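Local coordinates for uncharacterized protein DSY3957 (Desulfitobacterium hafniense, PDB 3HXL) that probably assembles with further copies into the contractile sheath that surrounds the tail tube of a myovirus-type phage, at residues I75-K80 against Q286-A291; Q232-N237 against Q265-V270; I247-G252 against F312-S317; V254-T259 against E290-A295; N280-Y285 against E324-T329. All blocks are in the same frame, centred on the assembly; numbering follows the deposited sequence.

Interaction 1 (I75-K80 against Q286-A291); sequences INEALK and QGYDEA
Lys-80 meets Glu-290 and Asp-289 with its ammonium group, while Glu-77, three residues earlier, on the helix, meets the hydroxyl of Tyr-288. The ionic part is a network of three residues. Lys-80 NZ lies 2.6 Å from Glu-290 OE1, on the anti side of the carboxylate and 17° out of its plane. It also forms a salt bridge within its own segment, 2.8 Å from Glu-77 OE1 on the syn lone pair, with a weak second bond to Glu-77 OE2. The lysine chain is extended beyond CG, and a chi4 of 177° carries NZ on in the same direction, to where both acids meet it.

Two further hydrogen bonds cross the contact. Lys-80 NZ gives one to the backbone at Asp-289 O, 2.9 Å away, from above the carbonyl plane; this is the central carbonyl of the type II turn from Tyr-288 to Ala-291. Tyr-288 OH donates to the anti lone pair of Glu-77 OE1 at 2.7 Å, the carboxylate lying only 9° from the ring plane. NZ sits at the ring edge, near its plane.

Apolar contact is slight: Lys-80 CD passes Asp-289 CB at 4.0 Å, the two side chains sliding past each other in opposite directions. Asp-289 OD1 itself is held by Trp-269 and Arg-81, and the Tyr-288 ring stacks on Trp-269.

Glu-77 OE2 and Glu-290 OE1 stand 4.1 Å apart, a repulsion that the shared lysine, and Arg-73 on Glu-77, would be expected to offset. Charge pairing thus joins the end of helix 73-78 to the subtilisin-like region.

Interaction 2 (Q232-N237 against Q265-V270); sequences QVVLEN and QATAWV
Thr-267 faces Val-234 and, seen from CB outward, spends each branch differently. Its CB rests 3.7 Å from Val-234 O and 3.8 Å from Val-234 CG1. CG2, anti to the carbonyl carbon, extends over the strand backbone, 3.6 Å from Leu-235 C, and also approaches Glu-236 CB at 4.2 Å. OG1 takes the position between the backbone N and the carbonyl carbon (chi1 64°) and hydrogen-bonds to Ala-264 O within its own helix, so the polar branch is satisfied and the methyl does the packing.

The two CA atoms of Val-234 and Thr-267 are 5.8 Å apart. Strand 232-236 runs nearly antiparallel to helix segment 265-270, at 154° with axes 7.6 Å apart, as expected for an alpha/beta layer in which a helix covers one face of a sheet with parallel central strands. Helix 210-227 covers the other face, where Leu-235 meets Phe-216; it connects the parallel strands 202-204 and 232-236 in a beta-alpha-beta crossover.

One turn further along the helix, Val-270 CG1 meets Val-234 CG1 at 3.8 Å. Both methyls are anti to their backbone N. Val-249, on the next strand, touches Val-234 and Val-270 alike.

Interaction 3 (I247-G252 against F312-S317); sequences ISVKNG and FLFTAS
Val-249 and Phe-312 form a single parallel backbone bridge at the flank of strand 246-255, and Asn-251 extends the join with its side chain as far as Phe-314. The touching parts run 23° apart. Phe-312 N donates to Ser-248 O at 2.8 Å, and Lys-250 N donates to Phe-312 O at the same length, so that Phe-312 is bonded to the residues before and after Val-249.

Beyond the bridge the amide of Asn-251 takes over. A chi1 of 62° sets CG between the backbone N and the carbonyl carbon and turns it toward 312-317. OD1 accepts from Phe-314 N at 2.9 Å. That bond is almost straight, 176° at the hydrogen, and arrives in the carbonyl plane on a lone pair. Asn-251 ND2 returns a bond to Phe-314 O at 3.0 Å and gives another to Pro-296 O. Asn-251 O, in contrast, is buried without a partner in the model; it lies in plane at the edge of the Phe-314 ring.

Ile-247 CG2 packs on Phe-312 CD2 at 3.7 Å, and Val-249 CG1 on Phe-314 CE2 at 4.0 Å. Phe-314 CZ lies in plane at the edge of the Phe-312 ring, and Val-270 of helix 263-276 touches both rings.

The pattern is that of a short parallel bridge prolonged by an asparagine amide, which pairs with the N-H and C=O of one residue much as a neighbouring strand would, here linking the mixed sheet to the hairpin 314-323.

Interaction 4 (V254-T259 against E290-A295); sequences VLADGT and EAVDVA
Leu-255 lays CD1 over one face of the Glu-290 carboxylate, 4.2 Å from CD, while OE1 of that group is held by a salt bridge to Lys-80. Another acid lies nearby: Asp-257 OD1 is 4.3 Å from Glu-290 OE2, a like-charge approach. Asp-257 OD1 is met from above the carboxylate plane by Thr-259 N, an Asx turn overlapping the type I turn from Leu-255 to Gly-258. Asp-293 OD1 takes Val-294 N on its anti side, 33° out of the plane, and has Arg-297 as a salt-bridge partner.

The backbones pair antiparallel. Val-254 N donates to Asp-293 O at 2.9 Å, and Val-292 N to Val-254 O at 2.7 Å. Asp-293 N adds a weak bond to the same oxygen. Two residues therefore face one, a classic beta bulge, and the register moves by one before Leu-255 meets Ala-291 in a non-hydrogen-bonded pair. Ala-256 N to Glu-290 O, 2.8 Å, ends the pairing.

Side chains follow this path. Val-254 lies side by side with Asp-293, CB to CB 3.9 Å, and its CG2 reaches Ala-295 CB at 4.1 Å. Ala-256 CB touches Val-292 CG1 at 4.0 Å.

The chain turns a corner at Asp-293, and Val-294 beyond it packs on Phe-314 and Ala-321 of the hairpin strands; at the other end Leu-255 and Glu-290 lie against Arg-73 of helix 73-78.

Interaction 5 (N280-Y285 against E324-T329); sequences NESLTY and EQDINT
Thr-284 and Gln-325 bring two irregular stretches of backbone together, their CA atoms 4.7 Å apart, with Asp-326 at the centre of an inverse gamma turn. The Asp-326 side chain reaches across: CG is anti to the backbone N (chi1 -177°), and OD2 accepts from Leu-283 N at 2.7 Å. This bond is nearly straight, 171° at the hydrogen, and comes from above the carboxylate plane, 44° out of it. Leu-283 CB follows closely, 3.3 Å from the same OD2. In the reverse direction Asp-326 N donates to Thr-284 OG1 at 3.0 Å.

That hydroxyl donates in turn to Ser-282 OG at 3.2 Å, which also receives Thr-284 N. Water 1 donates to Asp-326 O and is hydrogen-bonded to Ser-282 OG. At the other end Glu-324 O sits at the edge of the Tyr-285 ring, 3.9 Å from CD1, and water 2 connects Tyr-285 OH with Glu-324 OE1, which is bonded to Thr-315 as well.

Asp-326 has further partners on helix 344-364, Arg-348 at OD2 and Asn-344 at OD1. Ser-282 to Thr-284 form an ST turn, set against the inverse gamma turn at Asp-326 where the subtilisin-like region adjoins the C-terminal sheath region.

Overall arrangement
From the N terminus, residues 75-80 open interaction 1, which closes 206 residues later at 286-291 and brings helix 73-78 to the subtilisin-like region. Interaction 2 lies wholly within that span, joining strand 232-236 to helix 263-276. Interaction 3 starts before interaction 2 has closed and ends at 312-317, so it crosses both earlier contacts; it encloses interaction 4, which shares Glu-290 and Ala-291 with interaction 1 and crosses interaction 2. Interaction 5 opens at 280-285, after interaction 2 is complete, and crosses interactions 1, 3 and 4. Val-270 packs on Val-249, and Tyr-288 on Phe-314, connecting sheet, helix and hairpin; interactions 4 and 5 stay about 8 Å apart at their nearest atoms.

Interaction 1 (I75-K80 against Q286-A291)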
# COMPACT_ATOMS: atom_id res chain seq x y z
N ILE A 75 1.19 3.99 9.00
CA ILE A 75 0.45 2.76 8.80
C ILE A 75 -1.03 3.05 9.08
O ILE A 75 -1.92 2.62 8.35
CB ILE A 75 0.99 1.65 9.73
CG1 ILE A 75 2.41 1.28 9.29
CG2 ILE A 75 0.08 0.42 9.69
CD1 ILE A 75 3.12 0.32 10.20
N ASN A 76 -1.27 3.82 10.14
CA ASN A 76 -2.62 4.20 10.53
C ASN A 76 -3.27 4.99 9.40
O ASN A 76 -4.39 4.69 8.99
CB ASN A 76 -2.56 5.02 11.83
CG ASN A 76 -3.94 5.48 12.31
OD1 ASN A 76 -4.33 6.63 12.10
ND2 ASN A 76 -4.67 4.57 12.93
N GLU A 77 -2.56 5.98 8.87
CA GLU A 77 -3.10 6.81 7.79
C GLU A 77 -3.39 6.04 6.50
O GLU A 77 -4.43 6.25 5.88
CB GLU A 77 -2.15 7.98 7.50
CG GLU A 77 -1.91 8.87 8.71
CD GLU A 77 -3.22 9.37 9.33
OE1 GLU A 77 -3.91 10.19 8.70
OE2 GLU A 77 -3.55 8.92 10.45
N ALA A 78 -2.49 5.16 6.10
CA ALA A 78 -2.67 4.38 4.88
C ALA A 78 -3.90 3.49 4.98
O ALA A 78 -4.59 3.26 3.99
CB ALA A 78 -1.44 3.52 4.62
N LEU A 79 -4.17 2.98 6.17
CA LEU A 79 -5.31 2.10 6.35
C LEU A 79 -6.63 2.81 6.64
O LEU A 79 -7.62 2.17 6.97
CB LEU A 79 -4.99 1.05 7.43
CG LEU A 79 -4.01 -0.01 6.87
CD1 LEU A 79 -3.48 -0.89 7.99
CD2 LEU A 79 -4.72 -0.85 5.82
N LYS A 80 -6.64 4.14 6.53
CA LYS A 80 -7.89 4.87 6.74
C LYS A 80 -8.82 4.58 5.56
O LYS A 80 -10.03 4.46 5.74
CB LYS A 80 -7.63 6.39 6.86
CG LYS A 80 -7.27 6.82 8.28
CD LYS A 80 -6.93 8.30 8.39
CE LYS A 80 -6.75 8.69 9.86
NZ LYS A 80 -6.36 10.13 10.03
N GLN A 286 -13.21 15.35 -1.47
CA GLN A 286 -13.47 14.44 -0.37
C GLN A 286 -12.51 14.99 0.67
O GLN A 286 -11.45 15.54 0.33
CB GLN A 286 -13.09 13.00 -0.72
CG GLN A 286 -14.01 12.32 -1.73
CD GLN A 286 -13.97 10.81 -1.62
OE1 GLN A 286 -14.22 10.09 -2.59
NE2 GLN A 286 -13.68 10.32 -0.42
N GLY A 287 -12.86 14.85 1.94
CA GLY A 287 -11.98 15.35 2.97
C GLY A 287 -11.00 14.31 3.47
O GLY A 287 -11.31 13.12 3.49
N TYR A 288 -9.81 14.76 3.84
CA TYR A 288 -8.79 13.88 4.38
C TYR A 288 -9.31 13.49 5.76
O TYR A 288 -9.44 14.34 6.64
CB TYR A 288 -7.47 14.65 4.52
CG TYR A 288 -6.32 13.85 5.09
CD1 TYR A 288 -6.39 13.27 6.36
CD2 TYR A 288 -5.14 13.68 4.36
CE1 TYR A 288 -5.32 12.54 6.88
CE2 TYR A 288 -4.08 12.95 4.87
CZ TYR A 288 -4.17 12.39 6.13
OH TYR A 288 -3.11 11.64 6.61
N ASP A 289 -9.59 12.21 5.96
CA ASP A 289 -10.13 11.74 7.23
C ASP A 289 -9.36 12.20 8.47
O ASP A 289 -8.16 11.95 8.59
CB ASP A 289 -10.21 10.21 7.23
CG ASP A 289 -10.91 9.67 6.01
OD1 ASP A 289 -10.22 9.14 5.11
OD2 ASP A 289 -12.15 9.78 5.94
N GLU A 290 -10.07 12.87 9.38
CA GLU A 290 -9.50 13.36 10.65
C GLU A 290 -8.84 14.74 10.55
O GLU A 290 -8.46 15.32 11.57
CB GLU A 290 -8.53 12.33 11.27
CG GLU A 290 -7.96 12.69 12.65
CD GLU A 290 -7.02 11.63 13.23
OE1 GLU A 290 -6.67 10.67 12.52
OE2 GLU A 290 -6.63 11.77 14.42
N ALA A 291 -8.72 15.28 9.34
CA ALA A 291 -8.08 16.57 9.14
C ALA A 291 -9.02 17.76 9.30
O ALA A 291 -10.17 17.71 8.88
CB ALA A 291 -7.42 16.62 7.78

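Interaction 2 (Q232-N237 against Q265-V270)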
# COMPACT_ATOMS: atom_id res chain seq x y z
N GLN A 232 -0.10 2.72 -9.42
CA GLN A 232 0.31 4.12 -9.29
C GLN A 232 1.20 4.29 -8.07
O GLN A 232 1.12 3.52 -7.11
CB GLN A 232 -0.89 5.06 -9.15
CG GLN A 232 -1.66 5.36 -10.45
CD GLN A 232 -2.77 6.39 -10.24
OE1 GLN A 232 -3.69 6.17 -9.46
NE2 GLN A 232 -2.68 7.52 -10.94
N VAL A 233 2.06 5.30 -8.13
CA VAL A 233 2.95 5.63 -7.03
C VAL A 233 2.57 7.05 -6.61
O VAL A 233 2.30 7.90 -7.46
CB VAL A 233 4.44 5.62 -7.46
CG1 VAL A 233 4.84 4.23 -7.92
CG2 VAL A 233 4.68 6.64 -8.56
N VAL A 234 2.55 7.27 -5.30
CA VAL A 234 2.20 8.57 -4.74
C VAL A 234 3.44 9.16 -4.06
O VAL A 234 3.94 8.62 -3.07
CB VAL A 234 1.08 8.44 -3.68
CG1 VAL A 234 0.74 9.81 -3.12
CG2 VAL A 234 -0.15 7.80 -4.33
N LEU A 235 3.91 10.26 -4.63
CA LEU A 235 5.10 10.94 -4.13
C LEU A 235 4.78 12.31 -3.57
O LEU A 235 3.65 12.80 -3.70
CB LEU A 235 6.11 11.11 -5.27
CG LEU A 235 6.36 9.89 -6.15
CD1 LEU A 235 7.33 10.27 -7.27
CD2 LEU A 235 6.92 8.76 -5.31
N GLU A 236 5.79 12.91 -2.96
CA GLU A 236 5.71 14.23 -2.35
C GLU A 236 6.42 15.26 -3.22
O GLU A 236 7.58 15.09 -3.55
CB GLU A 236 6.40 14.22 -0.98
CG GLU A 236 6.42 15.56 -0.27
CD GLU A 236 7.75 16.31 -0.38
OE1 GLU A 236 7.77 17.45 0.11
OE2 GLU A 236 8.75 15.79 -0.91
N ASN A 237 5.71 16.33 -3.58
CA ASN A 237 6.29 17.40 -4.38
C ASN A 237 7.22 16.96 -5.51
O ASN A 237 8.43 17.21 -5.48
CB ASN A 237 7.02 18.38 -3.45
CG ASN A 237 6.07 19.25 -2.66
OD1 ASN A 237 5.51 20.21 -3.18
ND2 ASN A 237 5.85 18.90 -1.40
N GLN A 265 4.38 12.79 4.54
CA GLN A 265 3.57 11.92 5.38
C GLN A 265 2.18 11.73 4.79
O GLN A 265 1.55 10.67 4.96
CB GLN A 265 3.44 12.50 6.78
CG GLN A 265 4.73 12.55 7.59
CD GLN A 265 4.50 13.19 8.93
OE1 GLN A 265 4.12 14.36 9.01
NE2 GLN A 265 4.72 12.44 10.01
N ALA A 266 1.68 12.77 4.13
CA ALA A 266 0.36 12.74 3.52
C ALA A 266 0.24 11.74 2.37
O ALA A 266 -0.86 11.34 2.01
CB ALA A 266 -0.01 14.15 3.04
N THR A 267 1.37 11.33 1.79
CA THR A 267 1.34 10.36 0.70
C THR A 267 0.70 9.05 1.16
O THR A 267 0.11 8.33 0.36
CB THR A 267 2.76 10.03 0.14
OG1 THR A 267 3.55 9.41 1.16
CG2 THR A 267 3.46 11.31 -0.34
N ALA A 268 0.83 8.75 2.45
CA ALA A 268 0.27 7.51 3.01
C ALA A 268 -1.24 7.47 2.81
O ALA A 268 -1.78 6.51 2.26
CB ALA A 268 0.61 7.40 4.50
N TRP A 269 -1.93 8.50 3.29
CA TRP A 269 -3.39 8.56 3.14
C TRP A 269 -3.79 8.65 1.67
O TRP A 269 -4.71 7.97 1.23
CB TRP A 269 -3.97 9.77 3.88
CG TRP A 269 -5.47 9.85 3.79
CD1 TRP A 269 -6.37 9.27 4.63
CD2 TRP A 269 -6.23 10.52 2.79
NE1 TRP A 269 -7.65 9.54 4.22
CE2 TRP A 269 -7.60 10.32 3.09
CE3 TRP A 269 -5.90 11.29 1.66
CZ2 TRP A 269 -8.63 10.84 2.31
CZ3 TRP A 269 -6.93 11.81 0.88
CH2 TRP A 269 -8.29 11.59 1.21
N VAL A 270 -3.10 9.50 0.91
CA VAL A 270 -3.44 9.65 -0.50
C VAL A 270 -3.35 8.31 -1.24
O VAL A 270 -4.22 7.99 -2.06
CB VAL A 270 -2.54 10.69 -1.20
CG1 VAL A 270 -2.89 10.78 -2.68
CG2 VAL A 270 -2.73 12.04 -0.54

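Interaction 3 (I247-G252 against F312-S317)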
# COMPACT_ATOMS: atom_id res chain seq x y z
N ILE A 247 1.26 10.30 -8.72
CA ILE A 247 0.49 11.35 -8.09
C ILE A 247 1.46 12.11 -7.19
O ILE A 247 2.24 11.50 -6.46
CB ILE A 247 -0.67 10.78 -7.22
CG1 ILE A 247 -1.69 10.08 -8.12
CG2 ILE A 247 -1.32 11.90 -6.42
CD1 ILE A 247 -2.69 9.19 -7.37
N SER A 248 1.43 13.44 -7.27
CA SER A 248 2.33 14.27 -6.47
C SER A 248 1.59 15.15 -5.45
O SER A 248 0.93 16.12 -5.82
CB SER A 248 3.17 15.17 -7.39
OG SER A 248 4.08 15.97 -6.64
N VAL A 249 1.73 14.80 -4.18
CA VAL A 249 1.09 15.55 -3.09
C VAL A 249 1.94 16.78 -2.77
O VAL A 249 3.13 16.65 -2.45
CB VAL A 249 0.97 14.68 -1.82
CG1 VAL A 249 0.22 15.43 -0.73
CG2 VAL A 249 0.28 13.37 -2.16
N LYS A 250 1.33 17.96 -2.85
CA LYS A 250 2.04 19.22 -2.60
C LYS A 250 2.12 19.65 -1.14
O LYS A 250 3.19 20.05 -0.66
CB LYS A 250 1.38 20.35 -3.42
CG LYS A 250 2.17 21.67 -3.44
CD LYS A 250 1.45 22.74 -4.24
CE LYS A 250 2.29 24.02 -4.38
NZ LYS A 250 3.56 23.78 -5.14
N ASN A 251 0.99 19.59 -0.45
CA ASN A 251 0.95 20.00 0.95
C ASN A 251 0.45 18.91 1.89
O ASN A 251 0.09 17.81 1.47
CB ASN A 251 0.13 21.30 1.12
CG ASN A 251 -1.33 21.15 0.71
OD1 ASN A 251 -1.70 20.19 0.03
ND2 ASN A 251 -2.16 22.11 1.11
N GLY A 252 0.45 19.24 3.18
CA GLY A 252 0.00 18.30 4.19
C GLY A 252 -1.26 18.80 4.85
O GLY A 252 -1.93 19.70 4.35
N PHE A 312 -1.36 17.39 -6.66
CA PHE A 312 -2.45 16.90 -5.83
C PHE A 312 -2.28 17.70 -4.53
O PHE A 312 -1.26 17.59 -3.85
CB PHE A 312 -2.26 15.39 -5.59
CG PHE A 312 -3.41 14.72 -4.88
CD1 PHE A 312 -3.63 14.95 -3.52
CD2 PHE A 312 -4.28 13.87 -5.56
CE1 PHE A 312 -4.70 14.34 -2.85
CE2 PHE A 312 -5.35 13.26 -4.91
CZ PHE A 312 -5.56 13.49 -3.55
N LEU A 313 -3.28 18.51 -4.19
CA LEU A 313 -3.19 19.34 -2.99
C LEU A 313 -4.50 19.44 -2.22
O LEU A 313 -5.59 19.24 -2.77
CB LEU A 313 -2.74 20.75 -3.39
CG LEU A 313 -3.72 21.48 -4.31
CD1 LEU A 313 -4.55 22.48 -3.49
CD2 LEU A 313 -2.95 22.22 -5.38
N PHE A 314 -4.38 19.78 -0.94
CA PHE A 314 -5.53 19.93 -0.05
C PHE A 314 -5.85 21.40 0.14
O PHE A 314 -4.95 22.25 0.15
CB PHE A 314 -5.23 19.31 1.31
CG PHE A 314 -4.90 17.85 1.24
CD1 PHE A 314 -5.92 16.90 1.14
CD2 PHE A 314 -3.58 17.41 1.25
CE1 PHE A 314 -5.63 15.55 1.03
CE2 PHE A 314 -3.27 16.06 1.14
CZ PHE A 314 -4.30 15.13 1.03
N THR A 315 -7.13 21.71 0.29
CA THR A 315 -7.59 23.07 0.50
C THR A 315 -8.51 23.05 1.72
O THR A 315 -9.37 22.17 1.84
CB THR A 315 -8.36 23.60 -0.73
OG1 THR A 315 -7.49 23.61 -1.87
CG2 THR A 315 -8.87 25.02 -0.48
N ALA A 316 -8.32 24.01 2.62
CA ALA A 316 -9.13 24.08 3.83
C ALA A 316 -10.51 24.65 3.53
O ALA A 316 -10.64 25.61 2.77
CB ALA A 316 -8.43 24.94 4.88
N SER A 317 -11.54 24.06 4.14
CA SER A 317 -12.91 24.51 3.93
C SER A 317 -13.83 23.94 5.00
O SER A 317 -13.85 22.73 5.22
CB SER A 317 -13.40 24.09 2.55
OG SER A 317 -14.79 24.36 2.39

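Interaction 4 (V254-T259 against E290-A295)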
# COMPACT_ATOMS: atom_id res chain seq x y z
N VAL A 254 -3.58 19.23 8.89
CA VAL A 254 -3.54 19.35 10.33
C VAL A 254 -4.69 18.49 10.83
O VAL A 254 -5.84 18.68 10.42
CB VAL A 254 -3.74 20.80 10.79
CG1 VAL A 254 -3.66 20.88 12.30
CG2 VAL A 254 -2.67 21.70 10.15
N LEU A 255 -4.37 17.53 11.69
CA LEU A 255 -5.35 16.61 12.24
C LEU A 255 -6.12 17.19 13.42
O LEU A 255 -5.70 18.18 14.03
CB LEU A 255 -4.65 15.32 12.67
CG LEU A 255 -3.84 14.58 11.60
CD1 LEU A 255 -3.34 13.25 12.17
CD2 LEU A 255 -4.70 14.33 10.36
N ALA A 256 -7.26 16.59 13.73
CA ALA A 256 -8.08 17.07 14.84
C ALA A 256 -7.35 17.00 16.17
O ALA A 256 -7.66 17.75 17.10
CB ALA A 256 -9.39 16.27 14.91
N ASP A 257 -6.37 16.10 16.28
CA ASP A 257 -5.62 15.97 17.53
C ASP A 257 -4.46 16.98 17.59
O ASP A 257 -3.66 16.95 18.51
CB ASP A 257 -5.08 14.55 17.67
CG ASP A 257 -3.93 14.26 16.73
OD1 ASP A 257 -3.87 14.89 15.66
OD2 ASP A 257 -3.10 13.38 17.06
N GLY A 258 -4.39 17.86 16.59
CA GLY A 258 -3.34 18.86 16.55
C GLY A 258 -2.13 18.46 15.72
O GLY A 258 -1.30 19.30 15.40
N THR A 259 -2.04 17.18 15.36
CA THR A 259 -0.93 16.66 14.56
C THR A 259 -0.80 17.34 13.20
O THR A 259 -1.78 17.47 12.47
CB THR A 259 -1.07 15.14 14.30
OG1 THR A 259 -1.19 14.44 15.55
CG2 THR A 259 0.13 14.61 13.53
N GLU A 290 -10.07 12.87 9.38
CA GLU A 290 -9.50 13.36 10.65
C GLU A 290 -8.84 14.74 10.55
O GLU A 290 -8.46 15.32 11.57
CB GLU A 290 -8.53 12.33 11.27
CG GLU A 290 -7.96 12.69 12.65
CD GLU A 290 -7.02 11.63 13.23
OE1 GLU A 290 -6.67 10.67 12.52
OE2 GLU A 290 -6.63 11.77 14.42
N ALA A 291 -8.72 15.28 9.34
CA ALA A 291 -8.08 16.57 9.14
C ALA A 291 -9.02 17.76 9.30
O ALA A 291 -10.17 17.71 8.88
CB ALA A 291 -7.42 16.62 7.78
N VAL A 292 -8.51 18.84 9.89
CA VAL A 292 -9.33 20.03 10.07
C VAL A 292 -8.77 21.28 9.41
O VAL A 292 -9.40 22.33 9.42
CB VAL A 292 -9.59 20.29 11.58
CG1 VAL A 292 -10.29 19.08 12.19
CG2 VAL A 292 -8.27 20.57 12.31
N ASP A 293 -7.58 21.16 8.82
CA ASP A 293 -6.96 22.30 8.16
C ASP A 293 -5.87 21.74 7.25
O ASP A 293 -5.60 20.54 7.27
CB ASP A 293 -6.35 23.24 9.22
CG ASP A 293 -6.19 24.67 8.73
OD1 ASP A 293 -6.29 24.91 7.51
OD2 ASP A 293 -5.95 25.57 9.57
N VAL A 294 -5.24 22.59 6.45
CA VAL A 294 -4.17 22.13 5.57
C VAL A 294 -2.91 22.92 5.90
O VAL A 294 -2.99 24.00 6.49
CB VAL A 294 -4.55 22.32 4.07
CG1 VAL A 294 -5.91 21.69 3.81
CG2 VAL A 294 -4.59 23.80 3.70
N ALA A 295 -1.75 22.39 5.53
CA ALA A 295 -0.48 23.06 5.81
C ALA A 295 0.56 22.74 4.75
O ALA A 295 1.00 21.60 4.63
CB ALA A 295 0.02 22.68 7.19

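Interaction 5 (N280-Y285 against E324-T329)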
# COMPACT_ATOMS: atom_id res chain seq x y z
N ASN A 280 -15.60 4.01 -9.99
CA ASN A 280 -16.62 5.02 -10.26
C ASN A 280 -16.52 6.17 -9.25
O ASN A 280 -17.39 7.04 -9.22
CB ASN A 280 -18.02 4.40 -10.20
CG ASN A 280 -18.32 3.74 -8.86
OD1 ASN A 280 -17.52 3.80 -7.93
ND2 ASN A 280 -19.49 3.11 -8.77
N GLU A 281 -15.47 6.17 -8.43
CA GLU A 281 -15.29 7.21 -7.42
C GLU A 281 -14.09 8.13 -7.65
O GLU A 281 -13.03 7.69 -8.07
CB GLU A 281 -15.16 6.59 -6.02
CG GLU A 281 -16.32 5.69 -5.59
CD GLU A 281 -16.13 5.12 -4.19
OE1 GLU A 281 -14.95 4.94 -3.77
OE2 GLU A 281 -17.15 4.84 -3.51
N SER A 282 -14.29 9.40 -7.34
CA SER A 282 -13.24 10.41 -7.47
C SER A 282 -12.98 11.01 -6.09
O SER A 282 -13.92 11.19 -5.31
CB SER A 282 -13.68 11.52 -8.44
OG SER A 282 -12.84 12.65 -8.31
N LEU A 283 -11.73 11.30 -5.78
CA LEU A 283 -11.40 11.87 -4.48
C LEU A 283 -11.66 13.38 -4.41
O LEU A 283 -11.59 13.96 -3.34
CB LEU A 283 -9.92 11.60 -4.13
CG LEU A 283 -9.50 10.14 -3.97
CD1 LEU A 283 -8.04 10.08 -3.51
CD2 LEU A 283 -10.40 9.45 -2.95
N THR A 284 -11.94 13.99 -5.55
CA THR A 284 -12.19 15.43 -5.61
C THR A 284 -13.19 15.89 -4.55
O THR A 284 -14.31 15.39 -4.47
CB THR A 284 -12.66 15.86 -7.01
OG1 THR A 284 -11.64 15.56 -7.97
CG2 THR A 284 -12.93 17.37 -7.04
N TYR A 285 -12.75 16.85 -3.75
CA TYR A 285 -13.53 17.44 -2.68
C TYR A 285 -13.92 16.48 -1.57
O TYR A 285 -14.85 16.74 -0.82
CB TYR A 285 -14.77 18.15 -3.24
CG TYR A 285 -14.60 19.65 -3.23
CD1 TYR A 285 -13.45 20.25 -3.76
CD2 TYR A 285 -15.57 20.48 -2.66
CE1 TYR A 285 -13.27 21.63 -3.72
CE2 TYR A 285 -15.40 21.86 -2.61
CZ TYR A 285 -14.25 22.43 -3.15
OH TYR A 285 -14.08 23.80 -3.10
N GLU A 324 -8.42 19.21 -3.49
CA GLU A 324 -8.81 20.23 -4.46
C GLU A 324 -9.28 19.55 -5.73
O GLU A 324 -10.40 19.79 -6.20
CB GLU A 324 -7.62 21.16 -4.76
CG GLU A 324 -7.92 22.30 -5.74
CD GLU A 324 -8.98 23.28 -5.25
OE1 GLU A 324 -9.01 23.58 -4.04
OE2 GLU A 324 -9.77 23.77 -6.08
N GLN A 325 -8.41 18.73 -6.30
CA GLN A 325 -8.70 17.96 -7.51
C GLN A 325 -7.94 16.65 -7.43
O GLN A 325 -6.76 16.64 -7.09
CB GLN A 325 -8.30 18.74 -8.77
CG GLN A 325 -9.29 19.83 -9.14
CD GLN A 325 -9.09 20.34 -10.55
OE1 GLN A 325 -8.60 19.63 -11.43
NE2 GLN A 325 -9.50 21.58 -10.79
N ASP A 326 -8.64 15.56 -7.72
CA ASP A 326 -8.07 14.21 -7.67
C ASP A 326 -7.35 13.99 -9.00
O ASP A 326 -7.87 13.33 -9.90
CB ASP A 326 -9.22 13.20 -7.48
CG ASP A 326 -8.73 11.77 -7.33
OD1 ASP A 326 -7.51 11.55 -7.16
OD2 ASP A 326 -9.59 10.86 -7.38
N ILE A 327 -6.14 14.54 -9.11
CA ILE A 327 -5.36 14.42 -10.33
C ILE A 327 -3.96 13.88 -10.12
O ILE A 327 -3.43 13.91 -9.01
CB ILE A 327 -5.22 15.79 -11.04
CG1 ILE A 327 -4.54 16.79 -10.09
CG2 ILE A 327 -6.58 16.30 -11.48
CD1 ILE A 327 -4.15 18.11 -10.76
N ASN A 328 -3.38 13.36 -11.21
CA ASN A 328 -2.02 12.84 -11.17
C ASN A 328 -1.12 13.90 -11.83
O ASN A 328 -1.59 14.97 -12.21
CB ASN A 328 -1.93 11.48 -11.89
CG ASN A 328 -2.48 11.52 -13.30
OD1 ASN A 328 -1.96 12.23 -14.17
ND2 ASN A 328 -3.52 10.74 -13.55
N THR A 329 0.17 13.60 -11.96
CA THR A 329 1.12 14.57 -12.51
C THR A 329 1.13 14.81 -14.01
O THR A 329 1.87 15.67 -14.49
CB THR A 329 2.55 14.21 -12.13
OG1 THR A 329 2.89 12.94 -12.70
CG2 THR A 329 2.70 14.13 -10.63
O HOH W 1 -10.48 11.56 -10.34
O HOH W 2 -11.46 24.89 -3.54